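Local structure of UDP-galactopyranose mutase (3HDQ) at residues F87-L98 with N372-L381. The protein probably interconverts UDP-galactopyranose and UDP-galactofuranose as an FAD-dependent mutase, and is seen here holding oxidised flavin together with its sugar-nucleotide substrate. Sequence-based numbering, arbitrary orientation.
Sequences FHTNSKDVFEYL and NMDQVVAQAL. With FAD (flavin-adenine dinucleotide), chain L.
Thr89 and Asp374 make the direct polar link here: the hydroxyl OG1 donates to carboxylate OD1 at 2.7 Å, meeting it on the anti side and 23° out of the carboxylate plane. Thr89 OG1 sits anti to its own main-chain nitrogen, from where it also accepts the Ser91 amide, closing an ST turn just ahead of helix 92-98. A valine in place of Thr89 would probably leave Asp374 OD1 without its protein donor and the Ser91 amide without its acceptor, freeing the turn to shift.

The tight part lies where the two helices cross. Val94 drives one methyl, CG1, against Val377 CG1 at 3.8 Å and the other, CG2, against Ala378 CB, while its CG1 also lies in plane at the edge of the Phe87 ring. Leu381 lays CD2 over the Tyr97 ring in a CH-pi contact, 4.1 Å from the centroid and 12° off the normal; the phenol oxygen is bonded to Glu46, and Tyr97 and Val377 back onto helix 39-50. The two helices run nearly perpendicular, at 87°, and helix 373-381 starts at the flavin of this Rossmann-type FAD fold: Met373 N donates to FAD O2 at 2.8 Å, with a weaker reach to N1. Met373 CE, swung back by the bend at chi3, lies 3.4 Å from FAD C2.

The carboxylate is also the wet part of the contact: OD1, besides Thr89, takes two waters, one held by the amide of exposed Asn90, the other shared with partly exposed Ser91 OG. Toward the substrate the contact is polar and partly water-bridged: Asn372 ND2 comes to the edge of the His88 ring, 3.5 Å from CE1, and a water joins His88 NE2 and, weakly, Asn372 OD1, whose protein partner is Arg198, a residue of the UDP site, while His88 ND1 is tied to Asp212.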
loop_
_atom_site.group_PDB
_atom_site.type_symbol
_atom_site.label_atom_id
_atom_site.label_comp_id
_atom_site.label_asym_id
_atom_site.label_seq_id
_atom_site.Cartn_x
_atom_site.Cartn_y
_atom_site.Cartn_z
ATOM N N PHE A 87 9.716 -11.013 -13.585
ATOM C CA PHE A 87 9.566 -10.303 -14.846
ATOM C C PHE A 87 10.627 -10.690 -15.871
ATOM O O PHE A 87 11.819 -10.732 -15.564
ATOM C CB PHE A 87 9.542 -8.777 -14.687
ATOM C CG PHE A 87 9.303 -8.067 -15.992
ATOM C CD1 PHE A 87 8.017 -7.932 -16.493
ATOM C CD2 PHE A 87 10.367 -7.594 -16.751
ATOM C CE1 PHE A 87 7.794 -7.311 -17.721
ATOM C CE2 PHE A 87 10.152 -6.968 -17.968
ATOM C CZ PHE A 87 8.861 -6.827 -18.457
ATOM N N HIS A 88 10.187 -10.981 -17.090
ATOM C CA HIS A 88 11.114 -11.340 -18.155
ATOM C C HIS A 88 10.535 -10.985 -19.508
ATOM O O HIS A 88 9.354 -11.176 -19.750
ATOM C CB HIS A 88 11.465 -12.833 -18.109
ATOM C CG HIS A 88 10.284 -13.735 -18.276
ATOM N ND1 HIS A 88 9.919 -14.261 -19.498
ATOM C CD2 HIS A 88 9.379 -14.197 -17.381
ATOM C CE1 HIS A 88 8.841 -15.010 -19.347
ATOM N NE2 HIS A 88 8.490 -14.984 -18.073
ATOM N N THR A 89 11.362 -10.474 -20.403
ATOM C CA THR A 89 10.867 -10.234 -21.746
ATOM C C THR A 89 11.967 -10.267 -22.799
ATOM O O THR A 89 13.153 -10.100 -22.484
ATOM C CB THR A 89 10.102 -8.897 -21.840
ATOM O OG1 THR A 89 9.437 -8.810 -23.109
ATOM C CG2 THR A 89 11.056 -7.725 -21.672
ATOM N N ASN A 90 11.551 -10.505 -24.043
ATOM C CA ASN A 90 12.412 -10.328 -25.203
ATOM C C ASN A 90 12.099 -9.032 -25.930
ATOM O O ASN A 90 12.812 -8.657 -26.862
ATOM C CB ASN A 90 12.268 -11.503 -26.170
ATOM C CG ASN A 90 13.015 -12.736 -25.699
ATOM O OD1 ASN A 90 14.204 -12.664 -25.369
ATOM N ND2 ASN A 90 12.315 -13.874 -25.649
ATOM N N SER A 91 11.029 -8.349 -25.516
ATOM C CA SER A 91 10.631 -7.115 -26.187
ATOM C C SER A 91 11.290 -5.907 -25.548
ATOM O O SER A 91 11.035 -5.580 -24.389
ATOM C CB SER A 91 9.119 -6.958 -26.178
ATOM O OG SER A 91 8.516 -8.222 -26.407
ATOM N N LYS A 92 12.128 -5.237 -26.324
ATOM C CA LYS A 92 12.862 -4.085 -25.839
ATOM C C LYS A 92 11.899 -2.942 -25.506
ATOM O O LYS A 92 12.096 -2.221 -24.520
ATOM C CB LYS A 92 13.920 -3.685 -26.870
ATOM C CG LYS A 92 14.697 -2.420 -26.592
ATOM C CD LYS A 92 15.750 -2.241 -27.682
ATOM C CE LYS A 92 16.602 -1.015 -27.459
ATOM N NZ LYS A 92 15.758 0.216 -27.465
ATOM N N ASP A 93 10.839 -2.809 -26.304
ATOM C CA ASP A 93 9.824 -1.779 -26.075
ATOM C C ASP A 93 9.018 -1.979 -24.777
ATOM O O ASP A 93 8.733 -1.014 -24.069
ATOM C CB ASP A 93 8.881 -1.667 -27.282
ATOM C CG ASP A 93 8.096 -2.949 -27.538
ATOM O OD1 ASP A 93 8.694 -4.049 -27.448
ATOM O OD2 ASP A 93 6.880 -2.862 -27.830
ATOM N N VAL A 94 8.628 -3.214 -24.470
ATOM C CA VAL A 94 7.939 -3.485 -23.203
ATOM C C VAL A 94 8.897 -3.140 -22.068
ATOM O O VAL A 94 8.528 -2.443 -21.126
ATOM C CB VAL A 94 7.499 -4.955 -23.052
ATOM C CG1 VAL A 94 7.026 -5.254 -21.598
ATOM C CG2 VAL A 94 6.409 -5.288 -24.066
ATOM N N PHE A 95 10.137 -3.615 -22.172
ATOM C CA PHE A 95 11.118 -3.321 -21.141
ATOM C C PHE A 95 11.329 -1.809 -20.960
ATOM O O PHE A 95 11.361 -1.307 -19.835
ATOM C CB PHE A 95 12.441 -4.060 -21.377
ATOM C CG PHE A 95 13.437 -3.856 -20.273
ATOM C CD1 PHE A 95 14.499 -2.977 -20.429
ATOM C CD2 PHE A 95 13.287 -4.516 -19.060
ATOM C CE1 PHE A 95 15.404 -2.773 -19.401
ATOM C CE2 PHE A 95 14.178 -4.314 -18.028
ATOM C CZ PHE A 95 15.245 -3.442 -18.199
ATOM N N GLU A 96 11.429 -1.071 -22.058
ATOM C CA GLU A 96 11.616 0.372 -21.936
ATOM C C GLU A 96 10.365 1.094 -21.405
ATOM O O GLU A 96 10.465 2.003 -20.585
ATOM C CB GLU A 96 12.133 0.975 -23.249
ATOM C CG GLU A 96 13.547 0.460 -23.581
ATOM C CD GLU A 96 14.241 1.213 -24.698
ATOM O OE1 GLU A 96 13.555 1.717 -25.614
ATOM O OE2 GLU A 96 15.486 1.288 -24.659
ATOM N N TYR A 97 9.190 0.669 -21.846
ATOM C CA TYR A 97 7.954 1.250 -21.352
ATOM C C TYR A 97 7.880 1.166 -19.823
ATOM O O TYR A 97 7.711 2.172 -19.136
ATOM C CB TYR A 97 6.756 0.559 -21.986
ATOM C CG TYR A 97 5.464 0.952 -21.342
ATOM C CD1 TYR A 97 4.857 2.158 -21.654
ATOM C CD2 TYR A 97 4.860 0.129 -20.404
ATOM C CE1 TYR A 97 3.686 2.534 -21.053
ATOM C CE2 TYR A 97 3.690 0.493 -19.801
ATOM C CZ TYR A 97 3.101 1.701 -20.128
ATOM O OH TYR A 97 1.921 2.076 -19.519
ATOM N N LEU A 98 8.041 -0.041 -19.301
ATOM C CA LEU A 98 8.031 -0.268 -17.863
ATOM C C LEU A 98 9.128 0.512 -17.131
ATOM O O LEU A 98 8.966 0.874 -15.967
ATOM C CB LEU A 98 8.166 -1.761 -17.575
ATOM C CG LEU A 98 6.913 -2.519 -17.148
ATOM C CD1 LEU A 98 5.630 -1.800 -17.537
ATOM C CD2 LEU A 98 6.944 -3.941 -17.681
ATOM N N ASN A 372 2.214 -14.237 -20.070
ATOM C CA ASN A 372 3.097 -13.723 -19.023
ATOM C C ASN A 372 2.900 -12.212 -18.900
ATOM O O ASN A 372 2.212 -11.603 -19.722
ATOM C CB ASN A 372 4.571 -14.048 -19.321
ATOM C CG ASN A 372 4.820 -15.536 -19.495
ATOM O OD1 ASN A 372 4.310 -16.357 -18.730
ATOM N ND2 ASN A 372 5.606 -15.894 -20.508
ATOM N N MET A 373 3.519 -11.598 -17.897
ATOM C CA MET A 373 3.342 -10.168 -17.686
ATOM C C MET A 373 3.712 -9.349 -18.927
ATOM O O MET A 373 2.939 -8.493 -19.371
ATOM C CB MET A 373 4.124 -9.685 -16.456
ATOM C CG MET A 373 3.606 -10.228 -15.137
ATOM S SD MET A 373 4.578 -9.668 -13.708
ATOM C CE MET A 373 6.018 -10.741 -13.825
ATOM N N ASP A 374 4.893 -9.600 -19.480
ATOM C CA ASP A 374 5.346 -8.802 -20.611
ATOM C C ASP A 374 4.373 -8.879 -21.791
ATOM O O ASP A 374 4.123 -7.872 -22.446
ATOM C CB ASP A 374 6.764 -9.188 -21.039
ATOM C CG ASP A 374 6.827 -10.544 -21.711
ATOM O OD1 ASP A 374 7.460 -10.654 -22.776
ATOM O OD2 ASP A 374 6.247 -11.504 -21.169
ATOM N N GLN A 375 3.828 -10.069 -22.049
ATOM C CA GLN A 375 2.875 -10.269 -23.150
ATOM C C GLN A 375 1.588 -9.506 -22.910
ATOM O O GLN A 375 0.999 -8.970 -23.846
ATOM C CB GLN A 375 2.542 -11.755 -23.328
ATOM C CG GLN A 375 3.724 -12.614 -23.743
ATOM C CD GLN A 375 3.388 -14.092 -23.732
ATOM O OE1 GLN A 375 3.148 -14.685 -22.674
ATOM N NE2 GLN A 375 3.370 -14.697 -24.910
ATOM N N VAL A 376 1.135 -9.460 -21.660
ATOM C CA VAL A 376 -0.029 -8.635 -21.357
ATOM C C VAL A 376 0.279 -7.153 -21.587
ATOM O O VAL A 376 -0.525 -6.450 -22.192
ATOM C CB VAL A 376 -0.616 -8.883 -19.955
ATOM C CG1 VAL A 376 -1.687 -7.838 -19.631
ATOM C CG2 VAL A 376 -1.217 -10.289 -19.890
ATOM N N VAL A 377 1.441 -6.682 -21.136
ATOM C CA VAL A 377 1.823 -5.302 -21.415
ATOM C C VAL A 377 1.795 -5.031 -22.933
ATOM O O VAL A 377 1.220 -4.043 -23.390
ATOM C CB VAL A 377 3.197 -4.925 -20.816
ATOM C CG1 VAL A 377 3.616 -3.551 -21.290
ATOM C CG2 VAL A 377 3.156 -4.954 -19.284
ATOM N N ALA A 378 2.389 -5.925 -23.711
ATOM C CA ALA A 378 2.428 -5.763 -25.166
ATOM C C ALA A 378 1.021 -5.748 -25.748
ATOM O O ALA A 378 0.735 -4.983 -26.664
ATOM C CB ALA A 378 3.267 -6.879 -25.825
ATOM N N GLN A 379 0.152 -6.604 -25.216
ATOM C CA GLN A 379 -1.244 -6.627 -25.651
ATOM C C GLN A 379 -1.917 -5.280 -25.376
ATOM O O GLN A 379 -2.609 -4.729 -26.237
ATOM C CB GLN A 379 -2.030 -7.762 -24.970
ATOM C CG GLN A 379 -3.372 -8.073 -25.641
ATOM C CD GLN A 379 -4.258 -9.018 -24.826
ATOM O OE1 GLN A 379 -4.337 -8.917 -23.597
ATOM N NE2 GLN A 379 -4.938 -9.937 -25.518
ATOM N N ALA A 380 -1.712 -4.758 -24.172
ATOM C CA ALA A 380 -2.330 -3.498 -23.764
ATOM C C ALA A 380 -1.844 -2.311 -24.610
ATOM O O ALA A 380 -2.639 -1.454 -24.998
ATOM C CB ALA A 380 -2.094 -3.248 -22.265
ATOM N N LEU A 381 -0.542 -2.271 -24.897
ATOM C CA LEU A 381 0.030 -1.211 -25.720
ATOM C C LEU A 381 -0.555 -1.272 -27.117
ATOM O O LEU A 381 -0.840 -0.240 -27.717
ATOM C CB LEU A 381 1.554 -1.319 -25.801
ATOM C CG LEU A 381 2.299 -1.091 -24.483
ATOM C CD1 LEU A 381 3.795 -1.317 -24.674
ATOM C CD2 LEU A 381 2.022 0.307 -23.945
HETATM P PA FAD L . -4.988 -9.681 -13.587
HETATM O O1A FAD L . -3.825 -9.505 -12.804
HETATM O O2A FAD L . -5.610 -10.889 -13.230
HETATM O O5B FAD L . -5.913 -8.484 -13.266
HETATM C C5B FAD L . -7.241 -8.396 -13.623
HETATM C C4B FAD L . -7.939 -7.649 -12.535
HETATM O O4B FAD L . -9.280 -7.512 -12.838
HETATM C C3B FAD L . -7.879 -8.454 -11.260
HETATM O O3B FAD L . -7.165 -7.818 -10.254
HETATM C C2B FAD L . -9.306 -8.614 -10.857
HETATM O O2B FAD L . -9.429 -8.404 -9.503
HETATM C C1B FAD L . -10.008 -7.566 -11.670
HETATM N N9A FAD L . -11.417 -7.892 -11.862
HETATM C C8A FAD L . -11.960 -9.002 -12.375
HETATM N N7A FAD L . -13.265 -8.907 -12.363
HETATM C C5A FAD L . -13.592 -7.736 -11.841
HETATM C C6A FAD L . -14.791 -7.110 -11.582
HETATM N N6A FAD L . -15.899 -7.607 -12.012
HETATM N N1A FAD L . -14.814 -5.882 -11.025
HETATM C C2A FAD L . -13.657 -5.267 -10.703
HETATM N N3A FAD L . -12.483 -5.881 -10.957
HETATM C C4A FAD L . -12.440 -7.094 -11.504
HETATM N N1 FAD L . 3.980 -13.746 -15.323
HETATM C C2 FAD L . 5.270 -13.536 -15.610
HETATM O O2 FAD L . 5.598 -12.866 -16.542
HETATM N N3 FAD L . 6.192 -14.091 -14.818
HETATM C C4 FAD L . 5.826 -14.841 -13.752
HETATM O O4 FAD L . 6.633 -15.339 -13.042
HETATM C C4X FAD L . 4.521 -15.050 -13.493
HETATM N N5 FAD L . 4.170 -15.814 -12.438
HETATM C C5X FAD L . 2.864 -16.019 -12.176
HETATM C C6 FAD L . 2.515 -16.788 -11.092
HETATM C C7 FAD L . 1.195 -17.001 -10.813
HETATM C C7M FAD L . 0.805 -17.829 -9.659
HETATM C C8 FAD L . 0.228 -16.443 -11.599
HETATM C C8M FAD L . -1.189 -16.714 -11.258
HETATM C C9 FAD L . 0.581 -15.665 -12.682
HETATM C C9A FAD L . 1.903 -15.451 -12.984
HETATM N N10 FAD L . 2.272 -14.678 -14.046
HETATM C C10 FAD L . 3.587 -14.494 -14.289
HETATM C "C1'" FAD L . 1.277 -14.145 -15.010
HETATM C "C2'" FAD L . 0.736 -12.786 -14.628
HETATM O "O2'" FAD L . 0.087 -12.956 -13.420
HETATM C "C3'" FAD L . -0.270 -12.234 -15.633
HETATM O "O3'" FAD L . 0.237 -11.973 -16.867
HETATM C "C4'" FAD L . -0.658 -10.847 -15.272
HETATM O "O4'" FAD L . -0.529 -10.794 -13.884
HETATM C "C5'" FAD L . -2.057 -10.617 -15.761
HETATM O "O5'" FAD L . -2.423 -9.295 -15.905
HETATM P P FAD L . -3.918 -8.959 -16.146
HETATM O O1P FAD L . -4.106 -7.567 -16.019
HETATM O O2P FAD L . -4.221 -9.356 -17.468
HETATM O O3P FAD L . -4.772 -9.779 -15.131
HETATM O O HOH W 1 6.883 -11.244 -17.755
HETATM O O HOH W 2 6.554 -16.528 -17.006
HETATM O O HOH W 3 9.181 -12.230 -24.260
HETATM O O HOH W 4 5.988 -9.444 -24.923
#